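Local coordinates for protein thymidylate synthase (Enterobacteria phage T4, PDB 1TIS) that catalyses the reductive methylation of dUMP to dTMP, with 5,10-methylenetetrahydrofolate giving up the one-carbon unit and becoming dihydrofolate, at residues I56-L59 with I60-S64; N70-R73 with L74-D78; I126-I129 with K130-N134. One frame throughout, in Å; residues are numbered along the deposited sequence.

In the fold
The three contacts come in series along the chain, each inside a single helix of the thymidylate synthase fold. Contact 1 lies on helix 53-64, about 9 Å from the centre of the chain, and contact 2 on helix 69-77, the next in sequence, about 18 Å from it. Their centres are about 10 Å apart and they touch, Ala57 and Trp61 packing on Leu72, Ile75 and Gln76. Contact 3 closes helix 121-131; its centre is about 22 Å from that of contact 1 and about 32 Å from that of contact 2, and it touches neither. Helix 184-202 packs on both contacts 1 and 3, while contact 2 forms an outer layer over contact 1.

Contact 1: residues I56-L59 with I60-S64; sequences IAEL and IWFLS
This is a local contact along one buried helix, 53-64, in which Glu58 and Phe62, a turn apart, meet side chain to ring. Glu58 CG sits over one face of the Phe62 ring, 3.6 Å from its centroid and 20° off the normal, a CH-pi contact displaced toward the rim. With CG anti to the backbone N (chi1 176°) and the chain extended beyond it, the glutamate runs across that face, and its carboxylate plane ends only 18° from the plane of the ring. OE2 thus comes to lie 3.3 Å from Phe62 CZ, while OE1 takes a hydrogen bond from Trp87 NE1. In this family the helix runs through the protein core beside the catalytic cavity: the side chain of Glu58 lies about 6 Å from that of Asn187, which probably binds dUMP, and that of Phe62 about 9 Å from that of Cys156, the probable nucleophile. Tyr109 stacks on Phe62, and Trp113 meets it edge to face. Beneath the side chains runs the usual alpha-helical bonding, with Phe62 N 2.8 Å from Glu58 O and Leu63 N 3.0 Å from Leu59 O. On another side of the helix, Ile56 CG2 meets the Ile60 CD1 methyl at 3.8 Å. Ser64 OG bonds back to Trp61 O at 2.8 Å, in the carbonyl plane and on a lone pair.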
# COMPACT_ATOMS: atom_id res chain seq x y z
N ILE A 56 -0.01 19.98 11.74
CA ILE A 56 0.48 20.82 10.67
C ILE A 56 1.99 20.93 10.79
O ILE A 56 2.70 21.00 9.79
CB ILE A 56 -0.23 22.21 10.79
CG1 ILE A 56 -1.70 22.02 10.57
CG2 ILE A 56 0.25 23.20 9.76
CD1 ILE A 56 -2.11 21.33 9.22
N ALA A 57 2.49 20.93 12.02
CA ALA A 57 3.93 21.08 12.27
C ALA A 57 4.76 19.85 12.09
O ALA A 57 5.96 19.93 11.87
CB ALA A 57 4.24 21.51 13.67
N GLU A 58 4.10 18.71 12.25
CA GLU A 58 4.74 17.45 12.03
C GLU A 58 4.85 17.32 10.53
O GLU A 58 5.95 16.99 10.09
CB GLU A 58 3.92 16.32 12.56
CG GLU A 58 4.58 15.02 12.22
CD GLU A 58 3.90 13.87 12.91
OE1 GLU A 58 4.09 13.77 14.11
OE2 GLU A 58 3.18 13.11 12.26
N LEU A 59 3.79 17.59 9.75
CA LEU A 59 3.86 17.47 8.30
C LEU A 59 4.96 18.36 7.75
O LEU A 59 5.73 17.86 6.92
CB LEU A 59 2.54 17.87 7.65
CG LEU A 59 2.49 18.20 6.13
CD1 LEU A 59 2.57 16.93 5.29
CD2 LEU A 59 1.22 18.98 5.87
N ILE A 60 5.11 19.61 8.16
CA ILE A 60 6.14 20.44 7.54
C ILE A 60 7.55 19.91 7.82
O ILE A 60 8.42 19.88 6.95
CB ILE A 60 5.95 21.86 8.05
CG1 ILE A 60 4.57 22.40 7.55
CG2 ILE A 60 7.16 22.71 7.61
CD1 ILE A 60 3.85 23.44 8.43
N TRP A 61 7.74 19.46 9.06
CA TRP A 61 8.99 18.92 9.57
C TRP A 61 9.35 17.68 8.75
O TRP A 61 10.45 17.57 8.20
CB TRP A 61 8.75 18.66 11.06
CG TRP A 61 9.81 17.90 11.81
CD1 TRP A 61 11.05 18.44 11.99
CD2 TRP A 61 9.68 16.65 12.34
NE1 TRP A 61 11.72 17.51 12.61
CE2 TRP A 61 10.95 16.44 12.84
CE3 TRP A 61 8.73 15.66 12.46
CZ2 TRP A 61 11.27 15.25 13.47
CZ3 TRP A 61 9.05 14.48 13.09
CH2 TRP A 61 10.31 14.26 13.59
N PHE A 62 8.37 16.80 8.60
CA PHE A 62 8.43 15.62 7.75
C PHE A 62 8.98 16.02 6.38
O PHE A 62 10.01 15.49 5.96
CB PHE A 62 7.01 15.06 7.63
CG PHE A 62 6.54 14.10 8.72
CD1 PHE A 62 7.23 13.97 9.91
CD2 PHE A 62 5.48 13.27 8.46
CE1 PHE A 62 6.86 13.00 10.81
CE2 PHE A 62 5.12 12.30 9.36
CZ PHE A 62 5.82 12.17 10.53
N LEU A 63 8.37 17.04 5.77
CA LEU A 63 8.79 17.58 4.49
C LEU A 63 10.17 18.23 4.61
O LEU A 63 10.81 18.39 3.58
CB LEU A 63 7.72 18.58 4.01
CG LEU A 63 6.42 18.18 3.27
CD1 LEU A 63 5.61 19.41 2.91
CD2 LEU A 63 6.71 17.61 1.91
N SER A 64 10.71 18.65 5.78
CA SER A 64 12.05 19.21 5.80
C SER A 64 13.20 18.17 5.80
O SER A 64 14.38 18.53 5.66
CB SER A 64 12.23 20.13 7.03
OG SER A 64 12.48 19.51 8.28

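Contact 2: residues N70-R73 with L74-D78; sequences NDLR and LIQHD
Arg73 and His77, one helical turn apart, carry the flat groups of this local contact, yet they meet through His77 CB and Arg73 O, 3.1 Å apart, and not through their planes. One face of the imidazole carries Gln76 CB, 4.0 Å above the plane and offset toward the rim. At the edge of the Arg73 guanidinium, in its plane, lies Asn70 CG; the arginine chain, extended from CG to NE, reaches back along the helix surface to that neighbour. The Asn70 amide has its own partner, ND2 bonding to Leu80 O, and the guanidinium makes a long, weak ion pair with Asp88. On the inner side, Leu72 and Gln76 lie side by side and point the same way, with Leu72 CD1 4.0 Å from Gln76 NE2. Leu72 gets there because its CG is anti to the backbone N (chi1 161°); it is buried against Trp61 and Trp87, and Gln76 packs on Ala54 and Ala57. The i to i+4 bonds continue to the last turn, Gln76 N bonding to Leu72 O at 3.0 Å and His77 N to Arg73 O at 2.7 Å. Asp78 then leaves the helix with positive phi (56°), its N making a weak bond to Leu74 O. The arrangement is that of a short surface helix, laid on helix 53-64 through Asp71, Leu72, Ile75 and Gln76 and ended by a residue in the left-handed region.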
# COMPACT_ATOMS: atom_id res chain seq x y z
N ASN A 70 13.97 18.66 18.28
CA ASN A 70 14.00 20.10 18.53
C ASN A 70 13.63 20.91 17.29
O ASN A 70 13.04 21.99 17.37
CB ASN A 70 15.36 20.63 18.93
CG ASN A 70 16.05 19.98 20.11
OD1 ASN A 70 16.58 18.86 19.98
ND2 ASN A 70 16.09 20.64 21.27
N ASP A 71 13.91 20.41 16.09
CA ASP A 71 13.54 21.13 14.89
C ASP A 71 12.04 21.28 14.80
O ASP A 71 11.54 22.35 14.44
CB ASP A 71 14.02 20.41 13.65
CG ASP A 71 15.52 20.41 13.49
OD1 ASP A 71 16.11 21.49 13.42
OD2 ASP A 71 16.08 19.33 13.41
N LEU A 72 11.34 20.21 15.18
CA LEU A 72 9.89 20.18 15.16
C LEU A 72 9.48 21.23 16.19
O LEU A 72 8.67 22.11 15.86
CB LEU A 72 9.46 18.73 15.48
CG LEU A 72 8.08 18.32 15.98
CD1 LEU A 72 6.97 18.83 15.07
CD2 LEU A 72 8.00 16.82 15.98
N ARG A 73 10.11 21.27 17.38
CA ARG A 73 9.81 22.30 18.38
C ARG A 73 9.91 23.69 17.78
O ARG A 73 9.00 24.52 17.98
CB ARG A 73 10.77 22.31 19.55
CG ARG A 73 10.57 21.23 20.56
CD ARG A 73 11.38 21.57 21.79
NE ARG A 73 11.24 20.47 22.72
CZ ARG A 73 12.18 19.52 22.85
NH1 ARG A 73 13.35 19.56 22.19
NH2 ARG A 73 11.94 18.53 23.71
N LEU A 74 10.96 23.95 17.00
CA LEU A 74 11.13 25.23 16.34
C LEU A 74 9.92 25.54 15.44
O LEU A 74 9.39 26.65 15.51
CB LEU A 74 12.47 25.14 15.60
CG LEU A 74 13.14 26.18 14.71
CD1 LEU A 74 12.48 26.08 13.36
CD2 LEU A 74 13.11 27.58 15.31
N ILE A 75 9.39 24.60 14.65
CA ILE A 75 8.33 24.91 13.70
C ILE A 75 7.03 25.19 14.44
O ILE A 75 6.27 26.15 14.15
CB ILE A 75 8.20 23.70 12.70
CG1 ILE A 75 9.50 23.51 11.94
CG2 ILE A 75 7.11 23.95 11.65
CD1 ILE A 75 9.61 22.33 10.97
N GLN A 76 6.76 24.38 15.46
CA GLN A 76 5.47 24.54 16.13
C GLN A 76 5.50 25.75 17.03
O GLN A 76 4.62 26.59 17.04
CB GLN A 76 5.07 23.43 17.10
CG GLN A 76 5.04 21.97 16.73
CD GLN A 76 4.08 21.21 17.62
OE1 GLN A 76 3.42 21.80 18.48
NE2 GLN A 76 3.91 19.91 17.47
N HIS A 77 6.55 25.72 17.85
CA HIS A 77 6.73 26.62 18.97
C HIS A 77 7.68 27.79 18.81
O HIS A 77 7.86 28.56 19.75
CB HIS A 77 7.15 25.74 20.15
CG HIS A 77 5.96 24.96 20.74
ND1 HIS A 77 5.88 23.67 21.14
CD2 HIS A 77 4.72 25.53 20.95
CE1 HIS A 77 4.68 23.44 21.56
NE2 HIS A 77 4.00 24.56 21.44
N ASP A 78 8.32 27.98 17.64
CA ASP A 78 9.25 29.07 17.37
C ASP A 78 10.36 29.01 18.43
O ASP A 78 11.06 29.99 18.70
CB ASP A 78 8.49 30.41 17.43
CG ASP A 78 9.08 31.58 16.65
OD1 ASP A 78 10.30 31.68 16.53
OD2 ASP A 78 8.30 32.42 16.18

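Contact 3: residues I126-I129 with K130-N134; sequences IDRI and KKLPN
Ile126 and Lys130 form the closely packed side of this local contact at the end of helix 121-131. The lysine chain, bent at chi2 (-66°) and again at chi4, passes across the isoleucine, bringing CE to within 3.7 Å of Ile126 CG2. NZ is thereby carried to Thr254 OG1, which also bonds Asp127 OD1; Lys130 NZ and Asp127 OD1 remain 5.1 Å apart, so the threonine hydroxyl bridges them where no direct salt bridge forms. Ile126 and Ile129 continue inward, the first onto Val198 and Met201 of helix 184-202, the second onto Phe162 and Val164 of strand 157-164. The opposite character belongs to Lys131 and Leu132, which are exposed, and the contact is thin: Leu132 CD2 approaches Arg128 NH2 only to 4.2 Å. Arg128 O receives two bonds, from Leu132 N at 2.6 Å in the carbonyl plane and from Lys131 N at 3.0 Å, the latter donor 70° out of that plane. Leu132 is the first residue to leave helical angles, and Pro133, with no N-H to give, follows with its CB 3.5 Å from Ile129 O. At this helix C-terminus, followed by a proline, the side chain of Arg128, salt-bridged through NE to Asp135, lies about 4 Å from that of Arg137, which probably binds dUMP, as does Arg21 packed against it from the second subunit, so the helix end probably flanks the dUMP site at the dimer interface.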
# COMPACT_ATOMS: atom_id res chain seq x y z
N ILE A 126 7.16 15.63 -7.16
CA ILE A 126 6.36 16.74 -7.54
C ILE A 126 6.75 17.09 -8.95
O ILE A 126 5.91 17.60 -9.67
CB ILE A 126 6.58 17.84 -6.52
CG1 ILE A 126 5.91 17.31 -5.22
CG2 ILE A 126 6.05 19.18 -7.00
CD1 ILE A 126 5.90 18.10 -3.90
N ASP A 127 7.94 16.76 -9.46
CA ASP A 127 8.23 16.91 -10.87
C ASP A 127 7.40 15.92 -11.69
O ASP A 127 6.69 16.44 -12.54
CB ASP A 127 9.71 16.69 -11.15
CG ASP A 127 10.64 17.75 -10.55
OD1 ASP A 127 10.19 18.86 -10.25
OD2 ASP A 127 11.84 17.47 -10.39
N ARG A 128 7.34 14.57 -11.54
CA ARG A 128 6.48 13.69 -12.36
C ARG A 128 5.08 14.26 -12.53
O ARG A 128 4.64 14.32 -13.68
CB ARG A 128 6.27 12.29 -11.79
CG ARG A 128 7.59 11.57 -11.59
CD ARG A 128 7.54 10.02 -11.76
NE ARG A 128 7.63 9.56 -13.15
CZ ARG A 128 8.52 8.65 -13.55
NH1 ARG A 128 9.35 8.05 -12.70
NH2 ARG A 128 8.59 8.32 -14.84
N ILE A 129 4.45 14.80 -11.48
CA ILE A 129 3.14 15.43 -11.55
C ILE A 129 3.21 16.66 -12.44
O ILE A 129 2.31 16.92 -13.24
CB ILE A 129 2.59 16.00 -10.24
CG1 ILE A 129 3.00 15.22 -8.97
CG2 ILE A 129 1.09 16.08 -10.47
CD1 ILE A 129 2.31 13.90 -8.59
N LYS A 130 4.26 17.44 -12.28
CA LYS A 130 4.44 18.63 -13.10
C LYS A 130 4.71 18.26 -14.56
O LYS A 130 4.51 19.07 -15.47
CB LYS A 130 5.66 19.46 -12.72
CG LYS A 130 5.89 20.03 -11.34
CD LYS A 130 4.89 21.08 -10.92
CE LYS A 130 5.48 21.68 -9.68
NZ LYS A 130 6.63 22.48 -10.02
N LYS A 131 5.17 17.07 -14.81
CA LYS A 131 5.78 16.86 -16.08
C LYS A 131 5.19 15.68 -16.78
O LYS A 131 4.83 15.84 -17.92
CB LYS A 131 7.25 16.78 -15.69
CG LYS A 131 8.39 16.77 -16.67
CD LYS A 131 9.58 16.28 -15.85
CE LYS A 131 10.39 17.43 -15.28
NZ LYS A 131 11.55 17.59 -16.13
N LEU A 132 5.06 14.47 -16.26
CA LEU A 132 4.40 13.39 -16.96
C LEU A 132 3.02 13.14 -16.34
O LEU A 132 2.68 11.97 -16.16
CB LEU A 132 5.27 12.10 -16.87
CG LEU A 132 6.10 11.49 -18.01
CD1 LEU A 132 6.07 12.36 -19.27
CD2 LEU A 132 7.54 11.36 -17.50
N PRO A 133 2.13 14.09 -16.02
CA PRO A 133 1.05 13.93 -15.05
C PRO A 133 0.30 12.60 -15.02
O PRO A 133 0.18 11.94 -13.98
CB PRO A 133 0.14 15.11 -15.34
CG PRO A 133 0.43 15.52 -16.76
CD PRO A 133 1.92 15.33 -16.77
N ASN A 134 -0.12 12.10 -16.19
CA ASN A 134 -0.84 10.85 -16.23
C ASN A 134 0.10 9.62 -16.20
O ASN A 134 -0.19 8.56 -16.77
CB ASN A 134 -1.78 10.89 -17.49
CG ASN A 134 -3.19 11.51 -17.24
OD1 ASN A 134 -3.51 12.66 -17.58
ND2 ASN A 134 -4.12 10.77 -16.66